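Local coordinates for protein putative lipase/esterase (Lactobacillus plantarum WCFS1, PDB 3BXP) that probably hydrolyses carboxylic esters as a putative carboxylesterase or lipase of the alpha/beta-hydrolase fold, though its natural substrate is not established, at residues B[35-46]-B[65-76]; B[155-163]-B[179-187]. All coordinates share one frame; numbering follows the deposited sequence.

Contact 1: B[35-46]-B[65-76]; sequences YPIMIICPGGGF and GMHTVVLNYQLI
The ring of Y35 turns its edge to one face of the H67 imidazole, with the two planes at 73°. Y35 CD2 lies 3.6 Å from H67 CE1, and CB of the same tyrosine sits over that imidazole face as a CH-pi contact. Both imidazole nitrogens are held outside the pair, ND1 by L23 N and NE2 by H105 O. The Y73 ring meets P42 O at its edge, in plane. Its hydroxyl donates to that carbonyl, Y73 OH to P42 O 2.7 Å, tilted from the carbonyl plane. A water donates to the same hydroxyl and accepts from F46 N. The Y73 CG takes the position between backbone N and carbonyl carbon (chi1 56°), which swings the ring toward the 42-46 loop. There CE2 packs on P42 CD at 3.8 Å and CD2 on C41 CB. A phenylalanine here would probably leave P42 O and the water without their hydroxyl partner, and the glycine-rich loop without this tie. Further along, I76 N donates to F46 O at 3.0 Å.

Between these ends the strands run parallel. Five backbone bonds join them, from H67 N to P36 O through to L71 N to I40 O. I37 CD1 lies 3.6 Å from H67 CB and also touches V69 CG2. On the side of M38 and T68, the selenomethionines M38 and M66 bring their ends together, though the position of the M66 methyl is doubtful.

This is a beta-alpha-beta crossover in the central sheet, with helix 54-63 as its connection. That helix covers M38, M66 and T68. Helix 85-99 packs on I39 and L71. Strand 110-116 pairs beyond 35-41, and strand 16-23 flanks 67-72.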
loop_
_atom_site.group_PDB
_atom_site.type_symbol
_atom_site.label_atom_id
_atom_site.label_comp_id
_atom_site.label_asym_id
_atom_site.label_seq_id
_atom_site.Cartn_x
_atom_site.Cartn_y
_atom_site.Cartn_z
ATOM N N TYR B 35 28.946 -1.109 6.273
ATOM C CA TYR B 35 27.572 -0.586 6.310
ATOM C C TYR B 35 26.905 -0.770 4.968
ATOM O O TYR B 35 27.548 -0.650 3.904
ATOM C CB TYR B 35 27.514 0.925 6.616
ATOM C CG TYR B 35 28.105 1.360 7.926
ATOM C CD1 TYR B 35 27.686 0.826 9.121
ATOM C CD2 TYR B 35 29.065 2.355 7.943
ATOM C CE1 TYR B 35 28.270 1.261 10.332
ATOM C CE2 TYR B 35 29.615 2.803 9.112
ATOM C CZ TYR B 35 29.231 2.273 10.289
ATOM O OH TYR B 35 29.834 2.800 11.433
ATOM N N PRO B 36 25.590 -1.062 4.984
ATOM C CA PRO B 36 24.816 -0.939 3.765
ATOM C C PRO B 36 24.885 0.462 3.191
ATOM O O PRO B 36 25.303 1.415 3.836
ATOM C CB PRO B 36 23.338 -1.223 4.212
ATOM C CG PRO B 36 23.417 -1.774 5.583
ATOM C CD PRO B 36 24.730 -1.224 6.168
ATOM N N ILE B 37 24.467 0.606 1.941
ATOM C CA ILE B 37 24.550 1.911 1.274
ATOM C C ILE B 37 23.318 2.121 0.400
ATOM O O ILE B 37 22.861 1.209 -0.324
ATOM C CB ILE B 37 25.884 2.006 0.407
ATOM C CG1 ILE B 37 26.040 3.347 -0.348
ATOM C CG2 ILE B 37 25.969 0.891 -0.658
ATOM C CD1 ILE B 37 27.467 3.760 -0.540
HETATM N N MSE B 38 22.793 3.313 0.474
HETATM C CA MSE B 38 21.635 3.702 -0.338
HETATM C C MSE B 38 22.072 4.714 -1.360
HETATM O O MSE B 38 22.564 5.774 -1.025
HETATM C CB MSE B 38 20.526 4.334 0.506
HETATM C CG MSE B 38 19.321 4.587 -0.286
HETATM SE SE MSE B 38 17.837 5.169 0.845
HETATM C CE MSE B 38 17.623 3.535 1.915
ATOM N N ILE B 39 21.775 4.406 -2.610
ATOM C CA ILE B 39 21.970 5.340 -3.736
ATOM C C ILE B 39 20.650 6.006 -4.106
ATOM O O ILE B 39 19.682 5.323 -4.475
ATOM C CB ILE B 39 22.463 4.605 -5.004
ATOM C CG1 ILE B 39 23.773 3.849 -4.777
ATOM C CG2 ILE B 39 22.602 5.625 -6.195
ATOM C CD1 ILE B 39 24.118 2.897 -5.997
ATOM N N ILE B 40 20.642 7.320 -4.000
ATOM C CA ILE B 40 19.403 8.131 -4.128
ATOM C C ILE B 40 19.386 8.814 -5.497
ATOM O O ILE B 40 20.332 9.576 -5.854
ATOM C CB ILE B 40 19.277 9.180 -2.987
ATOM C CG1 ILE B 40 19.096 8.533 -1.611
ATOM C CG2 ILE B 40 18.094 10.125 -3.291
ATOM C CD1 ILE B 40 19.347 9.505 -0.444
ATOM N N CYS B 41 18.375 8.450 -6.307
ATOM C CA CYS B 41 18.108 9.102 -7.562
ATOM C C CYS B 41 16.989 10.119 -7.284
ATOM O O CYS B 41 15.885 9.731 -7.020
ATOM C CB CYS B 41 17.699 8.088 -8.643
ATOM S SG CYS B 41 19.069 7.040 -9.114
ATOM N N PRO B 42 17.312 11.420 -7.266
ATOM C CA PRO B 42 16.358 12.472 -6.869
ATOM C C PRO B 42 15.153 12.641 -7.807
ATOM O O PRO B 42 15.165 12.160 -8.984
ATOM C CB PRO B 42 17.199 13.753 -6.884
ATOM C CG PRO B 42 18.620 13.305 -6.884
ATOM C CD PRO B 42 18.654 11.985 -7.577
ATOM N N GLY B 43 14.141 13.348 -7.348
ATOM C CA GLY B 43 13.083 13.788 -8.291
ATOM C C GLY B 43 13.489 14.938 -9.177
ATOM O O GLY B 43 14.665 15.227 -9.311
ATOM N N GLY B 44 12.501 15.594 -9.825
ATOM C CA GLY B 44 12.795 16.740 -10.612
ATOM C C GLY B 44 12.303 16.702 -12.053
ATOM O O GLY B 44 12.693 17.533 -12.872
ATOM N N GLY B 45 11.466 15.721 -12.340
ATOM C CA GLY B 45 10.744 15.636 -13.624
ATOM C C GLY B 45 11.604 15.656 -14.867
ATOM O O GLY B 45 11.147 16.013 -15.969
ATOM N N PHE B 46 12.830 15.198 -14.681
ATOM C CA PHE B 46 13.860 15.091 -15.703
ATOM C C PHE B 46 14.364 16.444 -16.197
ATOM O O PHE B 46 15.131 16.517 -17.167
ATOM C CB PHE B 46 13.458 14.214 -16.894
ATOM C CG PHE B 46 12.987 12.828 -16.530
ATOM C CD1 PHE B 46 13.861 11.809 -16.149
ATOM C CD2 PHE B 46 11.645 12.529 -16.628
ATOM C CE1 PHE B 46 13.359 10.509 -15.872
ATOM C CE2 PHE B 46 11.153 11.250 -16.334
ATOM C CZ PHE B 46 12.029 10.250 -15.957
ATOM N N GLY B 65 22.246 3.932 10.163
ATOM C CA GLY B 65 23.494 3.161 9.960
ATOM C C GLY B 65 23.784 2.722 8.535
ATOM O O GLY B 65 24.120 1.562 8.269
HETATM N N MSE B 66 23.636 3.667 7.616
HETATM C CA MSE B 66 23.917 3.429 6.211
HETATM C C MSE B 66 24.723 4.550 5.613
HETATM O O MSE B 66 24.617 5.711 6.015
HETATM C CB MSE B 66 22.602 3.315 5.456
HETATM C CG MSE B 66 21.741 2.204 5.983
HETATM SE SE MSE B 66 20.095 2.159 4.902
HETATM C CE MSE B 66 20.317 3.579 4.101
ATOM N N HIS B 67 25.489 4.203 4.603
ATOM C CA HIS B 67 26.085 5.226 3.740
ATOM C C HIS B 67 25.009 5.705 2.743
ATOM O O HIS B 67 24.045 4.967 2.501
ATOM C CB HIS B 67 27.165 4.613 2.910
ATOM C CG HIS B 67 28.309 4.031 3.647
ATOM N ND1 HIS B 67 29.155 4.778 4.435
ATOM C CD2 HIS B 67 28.804 2.768 3.632
ATOM C CE1 HIS B 67 30.132 3.992 4.869
ATOM N NE2 HIS B 67 29.943 2.773 4.392
ATOM N N THR B 68 25.181 6.918 2.201
ATOM C CA THR B 68 24.325 7.321 1.096
ATOM C C THR B 68 25.112 7.984 0.016
ATOM O O THR B 68 26.101 8.647 0.263
ATOM C CB THR B 68 23.161 8.193 1.564
ATOM O OG1 THR B 68 23.638 9.457 2.035
ATOM C CG2 THR B 68 22.378 7.470 2.648
ATOM N N VAL B 69 24.658 7.785 -1.220
ATOM C CA VAL B 69 25.258 8.475 -2.398
ATOM C C VAL B 69 24.097 9.067 -3.162
ATOM O O VAL B 69 23.103 8.377 -3.403
ATOM C CB VAL B 69 26.057 7.503 -3.327
ATOM C CG1 VAL B 69 26.469 8.165 -4.717
ATOM C CG2 VAL B 69 27.330 6.925 -2.607
ATOM N N VAL B 70 24.199 10.339 -3.533
ATOM C CA VAL B 70 23.190 10.963 -4.396
ATOM C C VAL B 70 23.733 11.034 -5.791
ATOM O O VAL B 70 24.860 11.479 -5.979
ATOM C CB VAL B 70 22.794 12.372 -3.865
ATOM C CG1 VAL B 70 21.778 13.020 -4.841
ATOM C CG2 VAL B 70 22.210 12.263 -2.405
ATOM N N LEU B 71 22.943 10.507 -6.737
ATOM C CA LEU B 71 23.279 10.343 -8.154
ATOM C C LEU B 71 22.458 11.325 -8.973
ATOM O O LEU B 71 21.259 11.186 -9.082
ATOM C CB LEU B 71 23.007 8.924 -8.622
ATOM C CG LEU B 71 23.013 8.817 -10.180
ATOM C CD1 LEU B 71 24.293 9.290 -10.860
ATOM C CD2 LEU B 71 22.637 7.349 -10.506
ATOM N N ASN B 72 23.112 12.361 -9.485
ATOM C CA ASN B 72 22.474 13.329 -10.338
ATOM C C ASN B 72 22.486 12.863 -11.789
ATOM O O ASN B 72 23.324 13.229 -12.527
ATOM C CB ASN B 72 23.184 14.673 -10.173
ATOM C CG ASN B 72 22.656 15.520 -8.986
ATOM O OD1 ASN B 72 21.800 15.117 -8.194
ATOM N ND2 ASN B 72 23.148 16.746 -8.915
ATOM N N TYR B 73 21.537 12.020 -12.127
ATOM C CA TYR B 73 21.481 11.294 -13.414
ATOM C C TYR B 73 21.151 12.275 -14.553
ATOM O O TYR B 73 20.653 13.391 -14.354
ATOM C CB TYR B 73 20.478 10.118 -13.310
ATOM C CG TYR B 73 19.141 10.642 -12.879
ATOM C CD1 TYR B 73 18.311 11.253 -13.799
ATOM C CD2 TYR B 73 18.723 10.592 -11.538
ATOM C CE1 TYR B 73 17.080 11.818 -13.430
ATOM C CE2 TYR B 73 17.500 11.175 -11.146
ATOM C CZ TYR B 73 16.694 11.789 -12.086
ATOM O OH TYR B 73 15.507 12.390 -11.685
ATOM N N GLN B 74 21.401 11.818 -15.770
ATOM C CA GLN B 74 21.151 12.612 -16.965
ATOM C C GLN B 74 19.771 13.245 -17.001
ATOM O O GLN B 74 18.738 12.564 -16.866
ATOM C CB GLN B 74 21.287 11.687 -18.169
ATOM C CG GLN B 74 21.295 12.345 -19.470
ATOM C CD GLN B 74 22.452 13.277 -19.621
ATOM O OE1 GLN B 74 23.597 12.868 -19.503
ATOM N NE2 GLN B 74 22.170 14.547 -19.885
ATOM N N LEU B 75 19.743 14.522 -17.363
ATOM C CA LEU B 75 18.485 15.252 -17.535
ATOM C C LEU B 75 18.328 15.612 -19.013
ATOM O O LEU B 75 19.234 15.370 -19.843
ATOM C CB LEU B 75 18.520 16.561 -16.749
ATOM C CG LEU B 75 18.748 16.426 -15.258
ATOM C CD1 LEU B 75 18.909 17.807 -14.624
ATOM C CD2 LEU B 75 17.588 15.581 -14.683
ATOM N N ILE B 76 17.188 16.214 -19.329
ATOM C CA ILE B 76 16.880 16.534 -20.744
ATOM C C ILE B 76 17.512 17.880 -21.118
ATOM O O ILE B 76 17.414 18.306 -22.228
ATOM C CB ILE B 76 15.344 16.508 -21.084
ATOM C CG1 ILE B 76 14.558 17.580 -20.338
ATOM C CG2 ILE B 76 14.697 15.174 -20.816
ATOM C CD1 ILE B 76 13.191 17.820 -20.986
HETATM O O HOH W 1 14.599 14.821 -12.649
#

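Contact 2: B[155-163]-B[179-187]; sequences YPVIDLTAG and RLWAAQRLV
I158 to L160 and W181 to A183 are bridged by two backbone bonds, A183 N to I158 O and L160 N to W181 O, both 2.9 Å, around the close D159-A182 pair. It is a single beta bridge between two loops of the alpha/beta-hydrolase fold, one before and one after helix 168-174 in the chain. D159 also opens an Asx turn and a type I beta turn that ends at A162.

The D159 carboxylate is the polar centre. With CG anti to the backbone N (chi1 -178°), its OD1 faces its own turn and accepts from T161 N and T161 OG1. Both donors come from the same face of the carboxylate plane, and the hydroxyl bond is short, 2.6 Å from T161 OG1 to D159 OD1. OD2 instead takes Q184 NE2, which approaches from above the carboxylate plane yet stays within its own amide plane. The Q184 chain bends at chi2 (-79°), which brings its amide alongside D159 and I158. Its OE1 then rests 3.4 Å from I158 CG2. K212 of helix 208-219 makes a salt bridge to the same OD2, and a water donates to it as well. These partners probably favour the charged carboxylate.

L160 and W181 cross at about a right angle, with L160 CD1 4.0 Å from W181 CD1. R171 of helix 168-174 adds a cation-pi contact to the indole, and W181 NE1 donates to T175 O. W181 O has a second partner in H121 NE2. The methyl group of A182 lies against the carboxylate, its CB 3.8 Å from D159 CG.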
loop_
_atom_site.group_PDB
_atom_site.type_symbol
_atom_site.label_atom_id
_atom_site.label_comp_id
_atom_site.label_asym_id
_atom_site.label_seq_id
_atom_site.Cartn_x
_atom_site.Cartn_y
_atom_site.Cartn_z
ATOM N N TYR B 155 6.740 8.063 -4.536
ATOM C CA TYR B 155 5.999 8.716 -5.595
ATOM C C TYR B 155 6.719 8.577 -6.959
ATOM O O TYR B 155 6.931 9.577 -7.638
ATOM C CB TYR B 155 5.745 10.200 -5.254
ATOM C CG TYR B 155 6.889 10.958 -4.621
ATOM C CD1 TYR B 155 7.202 10.784 -3.306
ATOM C CD2 TYR B 155 7.626 11.869 -5.336
ATOM C CE1 TYR B 155 8.225 11.511 -2.699
ATOM C CE2 TYR B 155 8.668 12.595 -4.759
ATOM C CZ TYR B 155 8.966 12.404 -3.460
ATOM O OH TYR B 155 9.962 13.127 -2.865
ATOM N N PRO B 156 6.985 7.341 -7.407
ATOM C CA PRO B 156 7.798 7.230 -8.603
ATOM C C PRO B 156 7.030 7.468 -9.871
ATOM O O PRO B 156 5.875 7.090 -9.962
ATOM C CB PRO B 156 8.171 5.778 -8.609
ATOM C CG PRO B 156 7.000 5.103 -7.977
ATOM C CD PRO B 156 6.664 6.000 -6.858
ATOM N N VAL B 157 7.681 8.108 -10.826
ATOM C CA VAL B 157 7.237 8.011 -12.220
ATOM C C VAL B 157 7.580 6.615 -12.701
ATOM O O VAL B 157 8.721 6.143 -12.525
ATOM C CB VAL B 157 7.873 9.084 -13.102
ATOM C CG1 VAL B 157 7.545 8.856 -14.591
ATOM C CG2 VAL B 157 7.496 10.526 -12.621
ATOM N N ILE B 158 6.622 5.933 -13.331
ATOM C CA ILE B 158 6.804 4.547 -13.704
ATOM C C ILE B 158 6.513 4.345 -15.180
ATOM O O ILE B 158 7.211 3.577 -15.875
ATOM C CB ILE B 158 5.851 3.635 -12.885
ATOM C CG1 ILE B 158 6.309 3.611 -11.403
ATOM C CG2 ILE B 158 5.710 2.222 -13.476
ATOM C CD1 ILE B 158 7.794 3.007 -11.158
ATOM N N ASP B 159 5.451 4.984 -15.644
ATOM C CA ASP B 159 4.989 4.813 -17.051
ATOM C C ASP B 159 4.808 6.169 -17.701
ATOM O O ASP B 159 3.953 6.985 -17.284
ATOM C CB ASP B 159 3.746 3.930 -17.064
ATOM C CG ASP B 159 3.203 3.648 -18.458
ATOM O OD1 ASP B 159 3.554 4.341 -19.434
ATOM O OD2 ASP B 159 2.341 2.721 -18.553
ATOM N N LEU B 160 5.673 6.441 -18.686
ATOM C CA LEU B 160 5.752 7.748 -19.330
ATOM C C LEU B 160 4.566 8.038 -20.230
ATOM O O LEU B 160 4.501 9.106 -20.833
ATOM C CB LEU B 160 7.081 7.918 -20.115
ATOM C CG LEU B 160 8.361 7.793 -19.291
ATOM C CD1 LEU B 160 9.591 8.060 -20.183
ATOM C CD2 LEU B 160 8.347 8.754 -18.119
ATOM N N THR B 161 3.626 7.090 -20.282
ATOM C CA THR B 161 2.371 7.282 -20.987
ATOM C C THR B 161 1.205 7.513 -20.032
ATOM O O THR B 161 0.095 7.749 -20.464
ATOM C CB THR B 161 2.000 6.092 -21.876
ATOM O OG1 THR B 161 1.600 4.980 -21.053
ATOM C CG2 THR B 161 3.163 5.679 -22.842
ATOM N N ALA B 162 1.464 7.476 -18.734
ATOM C CA ALA B 162 0.397 7.464 -17.719
ATOM C C ALA B 162 0.010 8.855 -17.146
ATOM O O ALA B 162 -0.659 8.957 -16.106
ATOM C CB ALA B 162 0.763 6.486 -16.582
ATOM N N GLY B 163 0.424 9.931 -17.805
ATOM C CA GLY B 163 0.026 11.269 -17.369
ATOM C C GLY B 163 1.161 12.243 -17.151
ATOM O O GLY B 163 0.973 13.462 -17.262
ATOM N N ARG B 179 10.771 0.840 -25.369
ATOM C CA ARG B 179 10.943 -0.237 -24.396
ATOM C C ARG B 179 11.142 0.283 -22.967
ATOM O O ARG B 179 10.879 -0.433 -21.985
ATOM C CB ARG B 179 12.151 -1.101 -24.795
ATOM C CG ARG B 179 12.433 -2.277 -23.868
ATOM C CD ARG B 179 13.691 -3.029 -24.328
ATOM N NE ARG B 179 13.647 -3.336 -25.762
ATOM N N LEU B 180 11.578 1.536 -22.829
ATOM C CA LEU B 180 11.907 2.082 -21.506
ATOM C C LEU B 180 10.808 2.981 -21.034
ATOM O O LEU B 180 10.948 3.621 -19.998
ATOM C CB LEU B 180 13.214 2.858 -21.556
ATOM C CG LEU B 180 14.427 2.011 -21.897
ATOM C CD1 LEU B 180 15.682 2.880 -22.122
ATOM C CD2 LEU B 180 14.602 0.934 -20.854
ATOM N N TRP B 181 9.711 3.071 -21.800
ATOM C CA TRP B 181 8.615 3.963 -21.362
ATOM C C TRP B 181 7.931 3.517 -20.082
ATOM O O TRP B 181 7.652 4.341 -19.196
ATOM C CB TRP B 181 7.594 4.160 -22.480
ATOM C CG TRP B 181 8.098 5.052 -23.515
ATOM C CD1 TRP B 181 9.226 5.822 -23.474
ATOM C CD2 TRP B 181 7.500 5.281 -24.803
ATOM N NE1 TRP B 181 9.368 6.525 -24.672
ATOM C CE2 TRP B 181 8.312 6.208 -25.487
ATOM C CE3 TRP B 181 6.352 4.782 -25.438
ATOM C CZ2 TRP B 181 8.011 6.650 -26.772
ATOM C CZ3 TRP B 181 6.061 5.220 -26.714
ATOM C CH2 TRP B 181 6.886 6.146 -27.365
ATOM N N ALA B 182 7.631 2.229 -20.029
ATOM C CA ALA B 182 6.807 1.612 -18.989
ATOM C C ALA B 182 7.607 0.617 -18.186
ATOM O O ALA B 182 7.777 -0.548 -18.574
ATOM C CB ALA B 182 5.580 0.955 -19.611
ATOM N N ALA B 183 8.118 1.073 -17.041
ATOM C CA ALA B 183 8.992 0.276 -16.215
ATOM C C ALA B 183 8.324 -0.989 -15.687
ATOM O O ALA B 183 8.955 -1.973 -15.432
ATOM C CB ALA B 183 9.540 1.094 -15.035
ATOM N N GLN B 184 7.020 -0.962 -15.491
ATOM C CA GLN B 184 6.348 -2.139 -14.960
ATOM C C GLN B 184 6.406 -3.290 -15.979
ATOM O O GLN B 184 6.301 -4.472 -15.633
ATOM C CB GLN B 184 4.913 -1.797 -14.584
ATOM C CG GLN B 184 3.896 -1.618 -15.701
ATOM C CD GLN B 184 3.919 -0.263 -16.431
ATOM O OE1 GLN B 184 4.888 0.505 -16.299
ATOM N NE2 GLN B 184 2.840 0.048 -17.176
ATOM N N ARG B 185 6.533 -2.928 -17.249
ATOM C CA ARG B 185 6.568 -3.923 -18.307
ATOM C C ARG B 185 7.899 -4.677 -18.356
ATOM O O ARG B 185 8.030 -5.694 -19.070
ATOM C CB ARG B 185 6.258 -3.331 -19.673
ATOM C CG ARG B 185 4.836 -2.829 -19.816
ATOM C CD ARG B 185 4.607 -2.330 -21.244
ATOM N NE ARG B 185 3.245 -1.846 -21.462
ATOM C CZ ARG B 185 2.189 -2.642 -21.506
ATOM N NH1 ARG B 185 2.357 -3.944 -21.316
ATOM N NH2 ARG B 185 0.974 -2.147 -21.718
ATOM N N LEU B 186 8.869 -4.213 -17.588
ATOM C CA LEU B 186 10.198 -4.828 -17.544
ATOM C C LEU B 186 10.397 -5.677 -16.282
ATOM O O LEU B 186 11.487 -6.219 -16.032
ATOM C CB LEU B 186 11.293 -3.758 -17.628
ATOM C CG LEU B 186 11.219 -2.782 -18.825
ATOM C CD1 LEU B 186 12.319 -1.721 -18.817
ATOM C CD2 LEU B 186 11.261 -3.533 -20.112
ATOM N N VAL B 187 9.337 -5.774 -15.477
ATOM C CA VAL B 187 9.365 -6.583 -14.255
ATOM C C VAL B 187 9.381 -8.077 -14.650
ATOM O O VAL B 187 8.674 -8.491 -15.574
ATOM C CB VAL B 187 8.168 -6.291 -13.317
ATOM C CG1 VAL B 187 8.105 -7.300 -12.149
ATOM C CG2 VAL B 187 8.223 -4.801 -12.820
HETATM O O HOH W 2 2.202 1.477 -21.256
#

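Overall arrangement
Contact 1 comes first along the chain and closes before contact 2 opens. Their centres are about 19 Å apart. Contact 1 builds two neighbouring parallel strands of the mixed central sheet and the loops that leave them. Contact 2 ties together loops that follow strand 150-154 and precede strand 194-199, around helix 168-174. The two meet where F46 CE2 packs on L160 CD2 at 4.2 Å. Both also approach the probable nucleophile elbow: Y73 touches its residues, and V157 bonds by backbone to S117. Thus the loops after two inner strands of the sheet and a more peripheral loop pair come together near what is probably the active site.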